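Local coordinates for protein alpha,alpha-trehalose-phosphate synthase (UDP-forming) (Burkholderia vietnamiensis, PDB 5TVG) that is a family 20 glycosyltransferase of the GT-B clan, holding uridine-5'-diphosphate and a magnesium ion in this model, at residues L267-D272 and S302-A307; K253-L258 and M356-M361; Y189-F194 and V227-A232. All coordinates share one frame; numbering follows the deposited sequence.

Contact 1 (L267-D272 and S302-A307)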
loop_
_atom_site.group_PDB
_atom_site.type_symbol
_atom_site.label_atom_id
_atom_site.label_comp_id
_atom_site.label_asym_id
_atom_site.label_seq_id
_atom_site.Cartn_x
_atom_site.Cartn_y
_atom_site.Cartn_z
ATOM N N LEU A 267 14.217 -29.002 13.758
ATOM C CA LEU A 267 14.644 -27.911 12.895
ATOM C C LEU A 267 14.076 -28.119 11.504
ATOM O O LEU A 267 14.323 -29.150 10.875
ATOM C CB LEU A 267 16.168 -27.828 12.861
ATOM C CG LEU A 267 16.775 -26.892 11.803
ATOM C CD1 LEU A 267 16.340 -25.411 12.078
ATOM C CD2 LEU A 267 18.269 -27.049 11.719
ATOM N N VAL A 268 13.307 -27.150 11.039
ATOM C CA VAL A 268 12.869 -27.073 9.657
ATOM C C VAL A 268 13.730 -26.006 8.999
ATOM O O VAL A 268 13.838 -24.884 9.511
ATOM C CB VAL A 268 11.371 -26.730 9.544
ATOM C CG1 VAL A 268 10.955 -26.646 8.075
ATOM C CG2 VAL A 268 10.474 -27.758 10.282
ATOM N N MET A 269 14.385 -26.373 7.909
ATOM C CA MET A 269 15.397 -25.557 7.262
ATOM C C MET A 269 14.972 -25.169 5.845
ATOM O O MET A 269 14.567 -26.029 5.054
ATOM C CB MET A 269 16.722 -26.330 7.232
ATOM C CG MET A 269 17.814 -25.462 6.861
ATOM S SD MET A 269 18.391 -24.446 8.208
ATOM C CE MET A 269 19.337 -23.389 7.132
ATOM N N SER A 270 15.143 -23.892 5.502
ATOM C CA SER A 270 14.927 -23.391 4.149
ATOM C C SER A 270 16.074 -22.464 3.785
ATOM O O SER A 270 16.533 -21.694 4.628
ATOM C CB SER A 270 13.623 -22.607 4.013
ATOM O OG SER A 270 12.515 -23.462 4.065
ATOM N N VAL A 271 16.532 -22.544 2.533
ATOM C CA VAL A 271 17.501 -21.602 1.959
ATOM C C VAL A 271 16.987 -21.197 0.580
ATOM O O VAL A 271 16.770 -22.068 -0.280
ATOM C CB VAL A 271 18.924 -22.185 1.837
ATOM C CG1 VAL A 271 19.831 -21.164 1.111
ATOM C CG2 VAL A 271 19.521 -22.505 3.214
ATOM N N ASP A 272 16.774 -19.890 0.376
ATOM C CA ASP A 272 16.215 -19.381 -0.875
ATOM C C ASP A 272 16.696 -17.952 -1.099
ATOM O O ASP A 272 16.693 -17.159 -0.159
ATOM C CB ASP A 272 14.665 -19.335 -0.861
ATOM C CG ASP A 272 14.014 -20.669 -0.517
ATOM O OD1 ASP A 272 14.149 -21.140 0.629
ATOM O OD2 ASP A 272 13.321 -21.234 -1.394
ATOM N N SER A 302 11.569 -25.349 15.284
ATOM C CA SER A 302 11.936 -24.029 14.801
ATOM C C SER A 302 12.129 -24.052 13.293
ATOM O O SER A 302 12.698 -24.997 12.743
ATOM C CB SER A 302 13.212 -23.494 15.483
ATOM O OG SER A 302 12.939 -23.082 16.829
ATOM N N PHE A 303 11.614 -23.017 12.636
ATOM C CA PHE A 303 11.718 -22.834 11.200
ATOM C C PHE A 303 12.782 -21.756 10.957
ATOM O O PHE A 303 12.590 -20.593 11.326
ATOM C CB PHE A 303 10.346 -22.467 10.611
ATOM C CG PHE A 303 10.357 -22.179 9.115
ATOM C CD1 PHE A 303 11.404 -22.641 8.299
ATOM C CD2 PHE A 303 9.313 -21.482 8.521
ATOM C CE1 PHE A 303 11.426 -22.371 6.944
ATOM C CE2 PHE A 303 9.308 -21.216 7.176
ATOM C CZ PHE A 303 10.389 -21.676 6.371
ATOM N N VAL A 304 13.915 -22.156 10.374
ATOM C CA VAL A 304 14.992 -21.242 10.000
ATOM C C VAL A 304 14.876 -20.972 8.506
ATOM O O VAL A 304 14.892 -21.909 7.698
ATOM C CB VAL A 304 16.383 -21.809 10.345
ATOM C CG1 VAL A 304 17.506 -20.940 9.662
ATOM C CG2 VAL A 304 16.596 -21.882 11.863
ATOM N N GLN A 305 14.712 -19.706 8.132
ATOM C CA GLN A 305 14.679 -19.311 6.729
ATOM C C GLN A 305 15.843 -18.363 6.469
ATOM O O GLN A 305 15.820 -17.204 6.909
ATOM C CB GLN A 305 13.367 -18.637 6.346
ATOM C CG GLN A 305 13.383 -18.012 4.919
ATOM C CD GLN A 305 13.272 -19.057 3.816
ATOM O OE1 GLN A 305 12.279 -19.790 3.738
ATOM N NE2 GLN A 305 14.304 -19.143 2.954
ATOM N N ILE A 306 16.848 -18.858 5.768
ATOM C CA ILE A 306 17.927 -18.031 5.247
ATOM C C ILE A 306 17.477 -17.566 3.876
ATOM O O ILE A 306 17.154 -18.391 3.013
ATOM C CB ILE A 306 19.240 -18.819 5.167
ATOM C CG1 ILE A 306 19.720 -19.143 6.586
ATOM C CG2 ILE A 306 20.296 -18.041 4.337
ATOM C CD1 ILE A 306 20.845 -20.115 6.644
ATOM N N ALA A 307 17.402 -16.251 3.697
ATOM C CA ALA A 307 16.827 -15.639 2.500
ATOM C C ALA A 307 17.604 -14.367 2.156
ATOM O O ALA A 307 17.170 -13.248 2.451
ATOM C CB ALA A 307 15.335 -15.340 2.720
#
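Gln-305 and Asp-272 meet through a nearly straight hydrogen bond, Gln-305 NE2 to Asp-272 OD1 at 3.1 Å. The acceptor lies in the amide plane, but the amide approaches OD1 on its anti side, tilted out of the carboxylate plane. The Gln-305 chain bends at chi2 (75°), which turns the amide toward the C-terminal end of the strands. NE2 can therefore also donate to Ile-306 O, from above that carbonyl plane. Ile-306 O accepts Asp-272 N as well. Asp-272 OD1 also forms a salt bridge with Arg-283.

Five backbone bonds join the parallel strands, from Val-268 N to Ser-302 O (2.8 Å) to Asp-272 N to Ile-306 O (3.1 Å). On one face Ser-270 OG lies 3.3 Å from Phe-303 CE1, near the ring plane, and bonds to Tyr-366 O. On the other face Leu-267 CD1 touches Val-304 CG2 at 3.5 Å, and Met-269 CE reaches Ile-306 CD1 at 3.6 Å.

Helix 280-293 links the strands in a beta-alpha-beta unit and covers the Ser-270 and Phe-303 face. Helices 253-262 and 352-361 pack on the opposite face, where Val-271 also touches uridine-5'-diphosphate. Strand 364-367 continues the sheet beside 266-271.

Contact 2 (K253-L258 and M356-M361). With MG (magnesium ion), chain O.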
loop_
_atom_site.group_PDB
_atom_site.type_symbol
_atom_site.label_atom_id
_atom_site.label_comp_id
_atom_site.label_asym_id
_atom_site.label_seq_id
_atom_site.Cartn_x
_atom_site.Cartn_y
_atom_site.Cartn_z
ATOM N N LYS A 253 31.605 -22.530 13.857
ATOM C CA LYS A 253 30.903 -21.740 14.874
ATOM C C LYS A 253 29.437 -21.484 14.557
ATOM O O LYS A 253 28.601 -21.656 15.461
ATOM C CB LYS A 253 31.643 -20.413 15.113
ATOM N N PRO A 254 29.047 -21.067 13.346
ATOM C CA PRO A 254 27.607 -20.874 13.092
ATOM C C PRO A 254 26.798 -22.139 13.306
ATOM O O PRO A 254 25.642 -22.078 13.762
ATOM C CB PRO A 254 27.565 -20.444 11.616
ATOM C CG PRO A 254 28.947 -19.928 11.315
ATOM C CD PRO A 254 29.867 -20.763 12.149
ATOM N N VAL A 255 27.393 -23.295 13.012
ATOM C CA VAL A 255 26.672 -24.551 13.154
ATOM C C VAL A 255 26.469 -24.869 14.623
ATOM O O VAL A 255 25.377 -25.285 15.043
ATOM C CB VAL A 255 27.428 -25.681 12.424
ATOM C CG1 VAL A 255 26.614 -26.979 12.475
ATOM C CG2 VAL A 255 27.782 -25.269 10.987
ATOM N N LYS A 256 27.511 -24.664 15.434
ATOM C CA LYS A 256 27.372 -24.878 16.871
ATOM C C LYS A 256 26.376 -23.893 17.475
ATOM O O LYS A 256 25.600 -24.254 18.357
ATOM C CB LYS A 256 28.739 -24.760 17.561
ATOM N N MET A 257 26.384 -22.643 17.008
ATOM C CA MET A 257 25.437 -21.654 17.509
ATOM C C MET A 257 24.013 -22.140 17.306
ATOM O O MET A 257 23.180 -22.063 18.220
ATOM C CB MET A 257 25.642 -20.299 16.811
ATOM C CG MET A 257 26.859 -19.494 17.273
ATOM S SD MET A 257 27.188 -18.038 16.225
ATOM C CE MET A 257 25.516 -17.450 15.922
ATOM N N LEU A 258 23.720 -22.649 16.105
ATOM C CA LEU A 258 22.369 -23.112 15.802
ATOM C C LEU A 258 22.016 -24.337 16.635
ATOM O O LEU A 258 20.961 -24.374 17.276
ATOM C CB LEU A 258 22.226 -23.398 14.302
ATOM C CG LEU A 258 20.827 -23.891 13.894
ATOM C CD1 LEU A 258 19.738 -22.906 14.356
ATOM C CD2 LEU A 258 20.765 -24.087 12.391
ATOM N N MET A 356 25.363 -26.720 3.920
ATOM C CA MET A 356 25.276 -28.186 3.946
ATOM C C MET A 356 25.245 -28.726 5.372
ATOM O O MET A 356 24.497 -29.660 5.672
ATOM C CB MET A 356 26.434 -28.793 3.147
ATOM C CG MET A 356 26.578 -28.160 1.745
ATOM S SD MET A 356 25.032 -28.217 0.802
ATOM C CE MET A 356 25.275 -26.929 -0.391
ATOM N N ALA A 357 26.060 -28.167 6.268
ATOM C CA ALA A 357 25.991 -28.604 7.656
ATOM C C ALA A 357 24.636 -28.253 8.302
ATOM O O ALA A 357 24.184 -28.987 9.188
ATOM C CB ALA A 357 27.153 -28.020 8.464
ATOM N N PHE A 358 23.997 -27.137 7.899
ATOM C CA PHE A 358 22.650 -26.809 8.396
ATOM C C PHE A 358 21.616 -27.832 7.919
ATOM O O PHE A 358 20.781 -28.288 8.703
ATOM C CB PHE A 358 22.212 -25.403 7.946
ATOM C CG PHE A 358 23.097 -24.285 8.421
ATOM C CD1 PHE A 358 23.855 -24.406 9.572
ATOM C CD2 PHE A 358 23.174 -23.101 7.689
ATOM C CE1 PHE A 358 24.678 -23.369 9.999
ATOM C CE2 PHE A 358 24.005 -22.057 8.092
ATOM C CZ PHE A 358 24.761 -22.190 9.259
ATOM N N PHE A 359 21.642 -28.171 6.619
ATOM C CA PHE A 359 20.731 -29.171 6.059
ATOM C C PHE A 359 20.844 -30.496 6.805
ATOM O O PHE A 359 19.830 -31.109 7.160
ATOM C CB PHE A 359 21.030 -29.394 4.571
ATOM C CG PHE A 359 20.716 -28.210 3.693
ATOM C CD1 PHE A 359 19.783 -27.260 4.088
ATOM C CD2 PHE A 359 21.421 -28.019 2.489
ATOM C CE1 PHE A 359 19.501 -26.167 3.288
ATOM C CE2 PHE A 359 21.147 -26.937 1.681
ATOM C CZ PHE A 359 20.180 -25.999 2.072
ATOM N N ARG A 360 22.077 -30.963 7.039
ATOM C CA ARG A 360 22.272 -32.235 7.740
ATOM C C ARG A 360 21.677 -32.208 9.149
ATOM O O ARG A 360 21.069 -33.188 9.595
ATOM C CB ARG A 360 23.756 -32.542 7.810
ATOM C CG ARG A 360 24.138 -33.900 8.347
ATOM C CD ARG A 360 25.650 -34.086 8.091
ATOM N NE ARG A 360 26.124 -35.424 8.410
ATOM C CZ ARG A 360 26.271 -36.399 7.521
ATOM N NH1 ARG A 360 25.975 -36.185 6.237
ATOM N NH2 ARG A 360 26.715 -37.588 7.920
ATOM N N MET A 361 21.882 -31.107 9.875
ATOM C CA MET A 361 21.386 -31.006 11.245
ATOM C C MET A 361 19.871 -31.054 11.287
ATOM O O MET A 361 19.306 -31.575 12.246
ATOM C CB MET A 361 21.907 -29.722 11.917
ATOM C CG MET A 361 21.597 -29.605 13.431
ATOM S SD MET A 361 21.949 -27.910 14.036
ATOM C CE MET A 361 23.175 -27.470 12.811
HETATM MG MG MG O . 19.297 -34.073 8.933
HETATM O O HOH W 1 18.109 -35.854 10.330
#
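Val-255 and Met-361 are brought together by their torsions. Met-361 holds CG anti to the backbone N (chi1 -172°) and runs extended across the gap. It then bends at chi3 (-26°), which turns the terminal methyl onto Val-255. The two side chains slide past each other in opposite directions. Met-361 CE and Val-255 CG1 stand 3.5 Å apart, tighter than usual. The other valine methyl, CG2, faces the second helix too, 3.8 Å from Ala-357 CB.

Phe-358 holds CG anti to its carbonyl carbon, and its ring reaches the first helix. Its CE1 atom lies 3.8 Å from Val-255 CG2, which meets the ring obliquely. Pro-254 CB is at the ring edge, 4.1 Å from Phe-358 CZ. Leu-258 touches Phe-358 and Met-361: its CD2 is 4.2 Å from Phe-358 CD1, and its CG is 4.2 Å from Met-361 SD.

The axes of the two short segments are roughly parallel, crossing at -26° with closest approach 10.1 Å. Both helices lie on one face of the six-stranded parallel sheet, Leu-258 on Leu-267 and Phe-358 on Met-269. Leu-338 of the second subunit packs on Pro-254, Leu-258 and Phe-358.

No hydrogen bond crosses; apolar packing alone joins the segments. Polar groups of 356-361 are used away from this interface: Arg-360 O binds the magnesium ion (2.1 Å) with Ser-362 O and Gln-385 OE1, and Phe-359 O accepts from Ser-362 OG.

Contact 3 (Y189-F194 and V227-A232)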
loop_
_atom_site.group_PDB
_atom_site.type_symbol
_atom_site.label_atom_id
_atom_site.label_comp_id
_atom_site.label_asym_id
_atom_site.label_seq_id
_atom_site.Cartn_x
_atom_site.Cartn_y
_atom_site.Cartn_z
ATOM N N TYR A 189 20.327 -21.492 -32.578
ATOM C CA TYR A 189 21.179 -22.473 -31.908
ATOM C C TYR A 189 21.097 -23.830 -32.595
ATOM O O TYR A 189 20.028 -24.243 -33.057
ATOM C CB TYR A 189 20.781 -22.640 -30.437
ATOM C CG TYR A 189 21.090 -21.427 -29.571
ATOM C CD1 TYR A 189 22.372 -21.228 -29.055
ATOM C CD2 TYR A 189 20.101 -20.506 -29.236
ATOM C CE1 TYR A 189 22.675 -20.130 -28.266
ATOM C CE2 TYR A 189 20.383 -19.415 -28.423
ATOM C CZ TYR A 189 21.682 -19.231 -27.943
ATOM O OH TYR A 189 21.986 -18.133 -27.153
ATOM N N ASP A 190 22.238 -24.524 -32.657
ATOM C CA ASP A 190 22.226 -25.924 -33.087
ATOM C C ASP A 190 21.568 -26.801 -32.029
ATOM O O ASP A 190 20.973 -27.833 -32.364
ATOM C CB ASP A 190 23.650 -26.421 -33.362
ATOM C CG ASP A 190 24.366 -25.622 -34.455
ATOM O OD1 ASP A 190 23.945 -25.694 -35.632
ATOM O OD2 ASP A 190 25.325 -24.879 -34.137
ATOM N N ILE A 191 21.653 -26.408 -30.757
ATOM C CA ILE A 191 21.054 -27.150 -29.648
ATOM C C ILE A 191 20.273 -26.181 -28.760
ATOM O O ILE A 191 20.799 -25.129 -28.369
ATOM C CB ILE A 191 22.111 -27.892 -28.802
ATOM C CG1 ILE A 191 22.956 -28.848 -29.655
ATOM C CG2 ILE A 191 21.417 -28.666 -27.685
ATOM C CD1 ILE A 191 24.370 -29.059 -29.123
ATOM N N ALA A 192 19.017 -26.512 -28.449
ATOM C CA ALA A 192 18.243 -25.749 -27.452
ATOM C C ALA A 192 17.975 -26.707 -26.303
ATOM O O ALA A 192 17.161 -27.628 -26.438
ATOM C CB ALA A 192 16.967 -25.171 -28.047
ATOM N N GLY A 193 18.722 -26.553 -25.215
ATOM C CA GLY A 193 18.636 -27.461 -24.078
ATOM C C GLY A 193 17.793 -26.862 -22.965
ATOM O O GLY A 193 17.861 -25.658 -22.705
ATOM N N PHE A 194 17.024 -27.722 -22.285
ATOM C CA PHE A 194 16.110 -27.296 -21.228
ATOM C C PHE A 194 16.315 -28.180 -20.011
ATOM O O PHE A 194 17.000 -29.208 -20.078
ATOM C CB PHE A 194 14.646 -27.339 -21.705
ATOM C CG PHE A 194 14.396 -26.479 -22.899
ATOM C CD1 PHE A 194 14.715 -26.951 -24.194
ATOM C CD2 PHE A 194 13.908 -25.191 -22.746
ATOM C CE1 PHE A 194 14.534 -26.144 -25.316
ATOM C CE2 PHE A 194 13.702 -24.362 -23.847
ATOM C CZ PHE A 194 14.023 -24.838 -25.151
ATOM N N VAL A 227 17.706 -26.448 -38.485
ATOM C CA VAL A 227 17.445 -27.698 -37.788
ATOM C C VAL A 227 18.067 -27.609 -36.403
ATOM O O VAL A 227 19.283 -27.401 -36.270
ATOM C CB VAL A 227 18.019 -28.903 -38.556
ATOM C CG1 VAL A 227 17.457 -30.195 -37.963
ATOM C CG2 VAL A 227 17.731 -28.778 -40.044
ATOM N N VAL A 228 17.257 -27.864 -35.385
ATOM C CA VAL A 228 17.610 -27.633 -33.996
ATOM C C VAL A 228 17.395 -28.921 -33.214
ATOM O O VAL A 228 16.310 -29.511 -33.257
ATOM C CB VAL A 228 16.749 -26.505 -33.384
ATOM C CG1 VAL A 228 17.158 -26.220 -31.938
ATOM C CG2 VAL A 228 16.802 -25.252 -34.254
ATOM N N LYS A 229 18.407 -29.331 -32.465
ATOM C CA LYS A 229 18.216 -30.394 -31.492
ATOM C C LYS A 229 17.571 -29.804 -30.239
ATOM O O LYS A 229 18.097 -28.849 -29.649
ATOM C CB LYS A 229 19.549 -31.064 -31.163
ATOM C CG LYS A 229 19.413 -32.223 -30.179
ATOM C CD LYS A 229 20.778 -32.774 -29.751
ATOM C CE LYS A 229 20.660 -34.063 -28.918
ATOM N NZ LYS A 229 20.212 -35.233 -29.682
ATOM N N VAL A 230 16.415 -30.341 -29.858
ATOM C CA VAL A 230 15.678 -29.911 -28.672
ATOM C C VAL A 230 15.738 -31.053 -27.671
ATOM O O VAL A 230 15.259 -32.157 -27.948
ATOM C CB VAL A 230 14.233 -29.529 -29.021
ATOM C CG1 VAL A 230 13.409 -29.221 -27.768
ATOM C CG2 VAL A 230 14.246 -28.299 -29.947
ATOM N N ALA A 231 16.308 -30.798 -26.496
ATOM C CA ALA A 231 16.557 -31.899 -25.573
ATOM C C ALA A 231 16.548 -31.357 -24.153
ATOM O O ALA A 231 16.629 -30.148 -23.937
ATOM C CB ALA A 231 17.892 -32.612 -25.889
ATOM N N ALA A 232 16.439 -32.273 -23.188
ATOM C CA ALA A 232 16.480 -31.929 -21.776
ATOM C C ALA A 232 17.771 -32.440 -21.145
ATOM O O ALA A 232 18.177 -33.587 -21.366
ATOM C CB ALA A 232 15.256 -32.502 -21.024
HETATM O O HOH W 2 20.014 -24.828 -35.716
HETATM O O HOH W 3 22.653 -27.771 -36.726
HETATM O O HOH W 4 21.147 -29.122 -35.082
#
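Lys-229 and Ala-231 are hydrogen-bonded to Asp-190, Ala-192 and Phe-194 through four backbone bonds between parallel strands. Lys-229 uses both its backbone groups: its N donates to Asp-190 O (3.0 Å), and its O accepts from Ala-192 N (2.8 Å). Ala-231 does the same. Its N bonds to Ala-192 O at a longer 3.3 Å, and its O receives Phe-194 N. CA-H...O contacts add to the pairing, among them Gly-193 CA to Ala-231 O at 3.4 Å.

Waters bridge the end where the strands begin. One connects Tyr-189 O with Val-227 O, and another joins Asp-190 O to Val-227 O. Asp-190 OD2 forms a salt bridge with Arg-151 and accepts from Ile-159 N, while OD1 takes a water.

Apolar contacts are few. Ala-192 CB meets Val-228 CG1 at 4.0 Å. Phe-194 holds CG anti to its carbonyl carbon (chi1 -59°), and the ring lies beside the neighbouring strand. Its CE1 is 4.1 Å from Val-230 CG1, which approaches obliquely, and Ala-231 O is at the ring edge. Helix 197-209 packs on Phe-194 and Val-230, while helix 450-461 touches Ile-191 and Lys-229 on the other face.

Strands 191-194 and 226-232 are neighbours in the mixed sheet, flanked by 159-162 and 220-223, consistent with one Rossmann-like domain of a GT-B protein. The pairing is carried mainly by the backbone, and water extends it before the first direct bond.

Overall arrangement
Contact 3 comes first along the chain. It joins neighbouring strands of the ten-stranded mixed sheet. The other two contacts follow and belong together: the segments of contact 1 both fall between those of contact 2. Contact 1 lies in the six-stranded parallel sheet, and contact 2 pairs two helices that pack on it. Their centres are about 11 Å apart, and they touch where Met-269 CE meets Phe-358 CB at 3.6 Å. Contact 3 lies on the opposite side of the chain's centre, its centre about 37 Å from that of contact 1 and about 41 Å from that of contact 2. Two separate sheets fit the two Rossmann-like domains of a GT-B fold. Uridine-5'-diphosphate touches contact 1, and magnesium binds at contact 2.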